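Local coordinates for protein [4Fe-4S]-dependent U34-ARNt thiolase (Methanococcus maripaludis, PDB 6SCY) that probably binds tRNA and ATP and uses a [4Fe-4S] cluster to transfer sulfur onto uridine 34, at residues A[162-174]-A[203-217]. Residues are numbered along the deposited sequence; the frame is centred on the assembly and turned at random.
With SO4 (sulfate ion), chain B.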
loop_
_atom_site.group_PDB
_atom_site.type_symbol
_atom_site.label_atom_id
_atom_site.label_comp_id
_atom_site.label_asym_id
_atom_site.label_seq_id
_atom_site.Cartn_x
_atom_site.Cartn_y
_atom_site.Cartn_z
ATOM N N CYS A 162 10.806 -23.452 23.761
ATOM C CA CYS A 162 10.873 -23.582 22.306
ATOM C C CYS A 162 11.713 -22.493 21.689
ATOM O O CYS A 162 11.753 -21.375 22.200
ATOM C CB CYS A 162 9.472 -23.615 21.701
ATOM S SG CYS A 162 8.507 -25.079 22.160
ATOM N N ASP A 163 12.381 -22.815 20.586
ATOM C CA ASP A 163 13.233 -21.876 19.868
ATOM C C ASP A 163 12.419 -20.997 18.907
ATOM O O ASP A 163 12.742 -19.819 18.723
ATOM C CB ASP A 163 14.358 -22.632 19.142
ATOM C CG ASP A 163 15.298 -23.320 20.106
ATOM O OD1 ASP A 163 16.003 -22.608 20.855
ATOM O OD2 ASP A 163 15.321 -24.569 20.121
ATOM N N PHE A 164 11.361 -21.569 18.307
ATOM C CA PHE A 164 10.498 -20.868 17.363
ATOM C C PHE A 164 9.024 -21.206 17.570
ATOM O O PHE A 164 8.693 -22.289 18.067
ATOM C CB PHE A 164 10.907 -21.183 15.917
ATOM C CG PHE A 164 12.324 -20.815 15.560
ATOM C CD1 PHE A 164 12.671 -19.495 15.297
ATOM C CD2 PHE A 164 13.310 -21.789 15.472
ATOM C CE1 PHE A 164 13.983 -19.154 14.961
ATOM C CE2 PHE A 164 14.622 -21.448 15.132
ATOM C CZ PHE A 164 14.948 -20.132 14.879
ATOM N N LEU A 165 8.144 -20.270 17.184
ATOM C CA LEU A 165 6.696 -20.441 17.227
ATOM C C LEU A 165 6.211 -20.360 15.772
ATOM O O LEU A 165 6.244 -19.289 15.168
ATOM C CB LEU A 165 6.034 -19.378 18.132
ATOM C CG LEU A 165 4.500 -19.271 18.129
ATOM C CD1 LEU A 165 3.843 -20.414 18.882
ATOM C CD2 LEU A 165 4.060 -17.963 18.742
ATOM N N ALA A 166 5.833 -21.513 15.195
ATOM C CA ALA A 166 5.366 -21.597 13.817
ATOM C C ALA A 166 3.877 -21.266 13.703
ATOM O O ALA A 166 3.065 -21.832 14.431
ATOM C CB ALA A 166 5.666 -22.969 13.245
ATOM N N ILE A 167 3.533 -20.303 12.824
ATOM C CA ILE A 167 2.163 -19.833 12.565
ATOM C C ILE A 167 1.813 -20.110 11.095
ATOM O O ILE A 167 2.617 -19.830 10.208
ATOM C CB ILE A 167 1.955 -18.330 12.970
ATOM C CG1 ILE A 167 2.583 -17.970 14.340
ATOM C CG2 ILE A 167 0.484 -17.921 12.920
ATOM C CD1 ILE A 167 1.942 -18.576 15.561
ATOM N N GLY A 168 0.627 -20.669 10.868
ATOM C CA GLY A 168 0.139 -21.050 9.545
ATOM C C GLY A 168 -0.421 -19.941 8.670
ATOM O O GLY A 168 -1.504 -20.099 8.096
ATOM N N HIS A 169 0.317 -18.823 8.534
ATOM C CA HIS A 169 -0.119 -17.714 7.682
ATOM C C HIS A 169 0.352 -17.995 6.277
ATOM O O HIS A 169 1.528 -18.327 6.088
ATOM C CB HIS A 169 0.433 -16.360 8.171
ATOM C CG HIS A 169 -0.147 -15.866 9.464
ATOM N ND1 HIS A 169 0.602 -15.098 10.340
ATOM C CD2 HIS A 169 -1.389 -16.022 9.976
ATOM C CE1 HIS A 169 -0.202 -14.818 11.349
ATOM N NE2 HIS A 169 -1.408 -15.358 11.177
ATOM N N ASN A 170 -0.566 -17.917 5.294
ATOM C CA ASN A 170 -0.222 -18.172 3.896
ATOM C C ASN A 170 -0.004 -16.855 3.138
ATOM O O ASN A 170 -0.190 -15.791 3.726
ATOM C CB ASN A 170 -1.236 -19.119 3.233
ATOM C CG ASN A 170 -2.624 -18.571 3.021
ATOM O OD1 ASN A 170 -2.829 -17.517 2.430
ATOM N ND2 ASN A 170 -3.621 -19.294 3.472
ATOM N N LEU A 171 0.414 -16.914 1.856
ATOM C CA LEU A 171 0.676 -15.714 1.048
ATOM C C LEU A 171 -0.517 -14.771 0.984
ATOM O O LEU A 171 -0.329 -13.559 1.137
ATOM C CB LEU A 171 1.182 -16.072 -0.359
ATOM C CG LEU A 171 1.653 -14.917 -1.249
ATOM C CD1 LEU A 171 2.843 -14.186 -0.645
ATOM C CD2 LEU A 171 2.007 -15.419 -2.629
ATOM N N ASP A 172 -1.742 -15.331 0.794
ATOM C CA ASP A 172 -2.996 -14.577 0.752
ATOM C C ASP A 172 -3.205 -13.856 2.084
ATOM O O ASP A 172 -3.378 -12.641 2.060
ATOM C CB ASP A 172 -4.188 -15.488 0.427
ATOM C CG ASP A 172 -4.415 -15.756 -1.045
ATOM O OD1 ASP A 172 -3.606 -16.498 -1.648
ATOM O OD2 ASP A 172 -5.421 -15.257 -1.588
ATOM N N ASP A 173 -3.096 -14.580 3.237
ATOM C CA ASP A 173 -3.214 -14.053 4.612
ATOM C C ASP A 173 -2.308 -12.840 4.861
ATOM O O ASP A 173 -2.738 -11.863 5.481
ATOM C CB ASP A 173 -2.838 -15.138 5.643
ATOM C CG ASP A 173 -3.913 -16.147 5.956
ATOM O OD1 ASP A 173 -4.668 -15.926 6.924
ATOM O OD2 ASP A 173 -3.982 -17.167 5.258
ATOM N N VAL A 174 -1.048 -12.929 4.387
ATOM C CA VAL A 174 0.009 -11.927 4.535
ATOM C C VAL A 174 -0.199 -10.716 3.613
ATOM O O VAL A 174 -0.029 -9.593 4.079
ATOM C CB VAL A 174 1.405 -12.573 4.377
ATOM C CG1 VAL A 174 2.522 -11.544 4.500
ATOM C CG2 VAL A 174 1.599 -13.679 5.405
ATOM N N VAL A 203 9.695 -15.574 22.023
ATOM C CA VAL A 203 10.000 -16.674 21.099
ATOM C C VAL A 203 9.701 -16.156 19.687
ATOM O O VAL A 203 8.673 -15.508 19.483
ATOM C CB VAL A 203 9.203 -17.966 21.450
ATOM C CG1 VAL A 203 9.526 -19.109 20.497
ATOM C CG2 VAL A 203 9.461 -18.399 22.889
ATOM N N LYS A 204 10.608 -16.420 18.731
ATOM C CA LYS A 204 10.505 -15.952 17.347
ATOM C C LYS A 204 9.348 -16.584 16.582
ATOM O O LYS A 204 9.256 -17.810 16.492
ATOM C CB LYS A 204 11.836 -16.165 16.603
ATOM C CG LYS A 204 12.148 -15.089 15.569
ATOM C CD LYS A 204 11.817 -15.509 14.143
ATOM C CE LYS A 204 12.333 -14.494 13.152
ATOM N NZ LYS A 204 12.213 -14.984 11.753
ATOM N N ARG A 205 8.467 -15.731 16.038
ATOM C CA ARG A 205 7.310 -16.138 15.246
ATOM C C ARG A 205 7.737 -16.424 13.806
ATOM O O ARG A 205 8.151 -15.510 13.090
ATOM C CB ARG A 205 6.226 -15.049 15.276
ATOM C CG ARG A 205 5.020 -15.383 16.136
ATOM C CD ARG A 205 4.040 -14.223 16.170
ATOM N NE ARG A 205 2.815 -14.568 16.887
ATOM C CZ ARG A 205 1.645 -14.807 16.306
ATOM N NH1 ARG A 205 1.519 -14.712 14.989
ATOM N NH2 ARG A 205 0.587 -15.114 17.039
ATOM N N ILE A 206 7.680 -17.698 13.400
ATOM C CA ILE A 206 8.029 -18.137 12.043
ATOM C C ILE A 206 6.752 -18.524 11.287
ATOM O O ILE A 206 5.818 -19.034 11.901
ATOM C CB ILE A 206 9.133 -19.246 11.995
ATOM C CG1 ILE A 206 8.783 -20.471 12.879
ATOM C CG2 ILE A 206 10.491 -18.668 12.372
ATOM C CD1 ILE A 206 9.326 -21.827 12.421
ATOM N N LYS A 207 6.687 -18.239 9.978
ATOM C CA LYS A 207 5.530 -18.574 9.139
ATOM C C LYS A 207 6.023 -19.417 7.965
ATOM O O LYS A 207 6.500 -18.858 6.972
ATOM C CB LYS A 207 4.789 -17.316 8.651
ATOM C CG LYS A 207 3.998 -16.610 9.734
ATOM C CD LYS A 207 4.130 -15.102 9.615
ATOM C CE LYS A 207 4.017 -14.421 10.955
ATOM N NZ LYS A 207 5.168 -14.737 11.850
ATOM N N PRO A 208 5.993 -20.765 8.070
ATOM C CA PRO A 208 6.492 -21.586 6.959
ATOM C C PRO A 208 5.693 -21.407 5.672
ATOM O O PRO A 208 6.280 -21.414 4.603
ATOM C CB PRO A 208 6.406 -23.019 7.505
ATOM C CG PRO A 208 6.282 -22.872 8.995
ATOM C CD PRO A 208 5.510 -21.610 9.180
ATOM N N LEU A 209 4.379 -21.185 5.780
ATOM C CA LEU A 209 3.485 -21.038 4.627
ATOM C C LEU A 209 3.420 -19.618 4.025
ATOM O O LEU A 209 2.684 -19.407 3.059
ATOM C CB LEU A 209 2.065 -21.540 4.988
ATOM C CG LEU A 209 1.906 -23.028 5.395
ATOM C CD1 LEU A 209 0.503 -23.319 5.796
ATOM C CD2 LEU A 209 2.237 -23.951 4.262
ATOM N N GLU A 210 4.204 -18.665 4.575
ATOM C CA GLU A 210 4.269 -17.235 4.233
ATOM C C GLU A 210 4.295 -16.887 2.727
ATOM O O GLU A 210 3.846 -15.807 2.339
ATOM C CB GLU A 210 5.487 -16.608 4.924
ATOM C CG GLU A 210 5.371 -15.120 5.203
ATOM C CD GLU A 210 6.620 -14.473 5.775
ATOM O OE1 GLU A 210 6.741 -13.229 5.670
ATOM O OE2 GLU A 210 7.478 -15.201 6.327
ATOM N N LYS A 211 4.841 -17.778 1.897
ATOM C CA LYS A 211 4.989 -17.543 0.461
ATOM C C LYS A 211 4.197 -18.521 -0.419
ATOM O O LYS A 211 4.370 -18.524 -1.644
ATOM C CB LYS A 211 6.486 -17.530 0.072
ATOM C CG LYS A 211 7.343 -16.465 0.771
ATOM C CD LYS A 211 7.178 -15.077 0.162
ATOM C CE LYS A 211 7.679 -13.990 1.080
ATOM N NZ LYS A 211 6.692 -13.671 2.149
ATOM N N ILE A 212 3.313 -19.320 0.191
ATOM C CA ILE A 212 2.489 -20.287 -0.531
ATOM C C ILE A 212 1.059 -19.725 -0.586
ATOM O O ILE A 212 0.484 -19.484 0.472
ATOM C CB ILE A 212 2.547 -21.700 0.127
ATOM C CG1 ILE A 212 4.001 -22.177 0.443
ATOM C CG2 ILE A 212 1.790 -22.726 -0.688
ATOM C CD1 ILE A 212 4.929 -22.507 -0.735
ATOM N N PRO A 213 0.478 -19.476 -1.791
ATOM C CA PRO A 213 -0.893 -18.934 -1.856
ATOM C C PRO A 213 -1.914 -19.901 -1.279
ATOM O O PRO A 213 -1.657 -21.106 -1.240
ATOM C CB PRO A 213 -1.129 -18.750 -3.355
ATOM C CG PRO A 213 0.227 -18.723 -3.962
ATOM C CD PRO A 213 1.021 -19.679 -3.147
ATOM N N GLU A 214 -3.067 -19.378 -0.830
ATOM C CA GLU A 214 -4.139 -20.171 -0.215
ATOM C C GLU A 214 -4.558 -21.371 -1.071
ATOM O O GLU A 214 -4.768 -22.454 -0.528
ATOM C CB GLU A 214 -5.348 -19.287 0.126
ATOM C CG GLU A 214 -6.213 -19.853 1.236
ATOM C CD GLU A 214 -7.578 -19.209 1.411
ATOM O OE1 GLU A 214 -7.641 -17.967 1.569
ATOM O OE2 GLU A 214 -8.587 -19.951 1.406
ATOM N N ASP A 215 -4.631 -21.170 -2.405
ATOM C CA ASP A 215 -5.015 -22.169 -3.405
ATOM C C ASP A 215 -4.029 -23.319 -3.439
ATOM O O ASP A 215 -4.452 -24.463 -3.587
ATOM C CB ASP A 215 -5.128 -21.529 -4.795
ATOM C CG ASP A 215 -5.920 -20.241 -4.803
ATOM O OD1 ASP A 215 -7.131 -20.291 -5.129
ATOM O OD2 ASP A 215 -5.331 -19.173 -4.467
ATOM N N GLU A 216 -2.722 -23.019 -3.301
ATOM C CA GLU A 216 -1.652 -24.019 -3.267
ATOM C C GLU A 216 -1.720 -24.790 -1.955
ATOM O O GLU A 216 -1.629 -26.008 -1.975
ATOM C CB GLU A 216 -0.278 -23.364 -3.437
ATOM C CG GLU A 216 0.091 -23.047 -4.872
ATOM C CD GLU A 216 1.492 -22.508 -5.092
ATOM O OE1 GLU A 216 2.454 -23.020 -4.471
ATOM O OE2 GLU A 216 1.621 -21.561 -5.901
ATOM N N VAL A 217 -1.934 -24.081 -0.825
ATOM C CA VAL A 217 -2.078 -24.662 0.520
ATOM C C VAL A 217 -3.265 -25.637 0.514
ATOM O O VAL A 217 -3.142 -26.755 1.010
ATOM C CB VAL A 217 -2.214 -23.566 1.623
ATOM C CG1 VAL A 217 -2.777 -24.137 2.915
ATOM C CG2 VAL A 217 -0.880 -22.880 1.892
HETATM S S SO4 B . -2.849 -15.802 15.002
HETATM O O1 SO4 B . -2.215 -17.061 15.389
HETATM O O2 SO4 B . -3.995 -16.072 14.132
HETATM O O3 SO4 B . -1.887 -14.962 14.291
HETATM O O4 SO4 B . -3.300 -15.103 16.203
#
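Ala-166 and Ile-206, both buried, pair on one face of parallel strands 164-167 and 204-206, Ala-166 CB 3.9 Å from Ile-206 CD1. In Ile-206, chi1 54° turns CG1 toward the partner strand and chi2 150° carries CD1 to Ala-166 CB and Phe-164 CB. Backbone hydrogen bonds run from Leu-165 N to Lys-204 O (2.8 Å, N-H...O 171°), Ile-206 N to Leu-165 O and Ile-167 N to Ile-206 O. These strands neighbour each other in the five-stranded parallel sheet, order 3-2-1-4-5, of the PP-loop (HUP) fold; beyond 164-167 come Gly-168 and Asp-173, predicted to bind ATP, as is Asp-61. Asn-170 N-caps helix 171-184 in a capping box: OD1 accepts from Asp-173 N (3.1 Å), and Asn-170 N returns a weak bond to Asp-173 OD2. Its CB lies 3.3 Å from Ile-212 O; its ND2 bonds to Asp-61. Were Asn-170 an alanine, Asp-173 N would probably lose its capping acceptor and Asp-61 this amide donor. Asp-172 OD1 takes Glu-214 N (3.0 Å) from above the carboxylate plane; OD2 pairs with Lys-259. Looser is the end round Arg-205 and His-169, both partly exposed: Ile-167 CG1 lies over one guanidinium face (3.5 Å to Arg-205 NH1), and weak bonds from Arg-205 NH1 (3.5 Å) and His-169 NE2 (3.2 Å) reach O3 of a sulfate, probably from the crystallisation liquor, which Arg-149 also binds; Arg-205 NH1 salt-bridges a second sulfate.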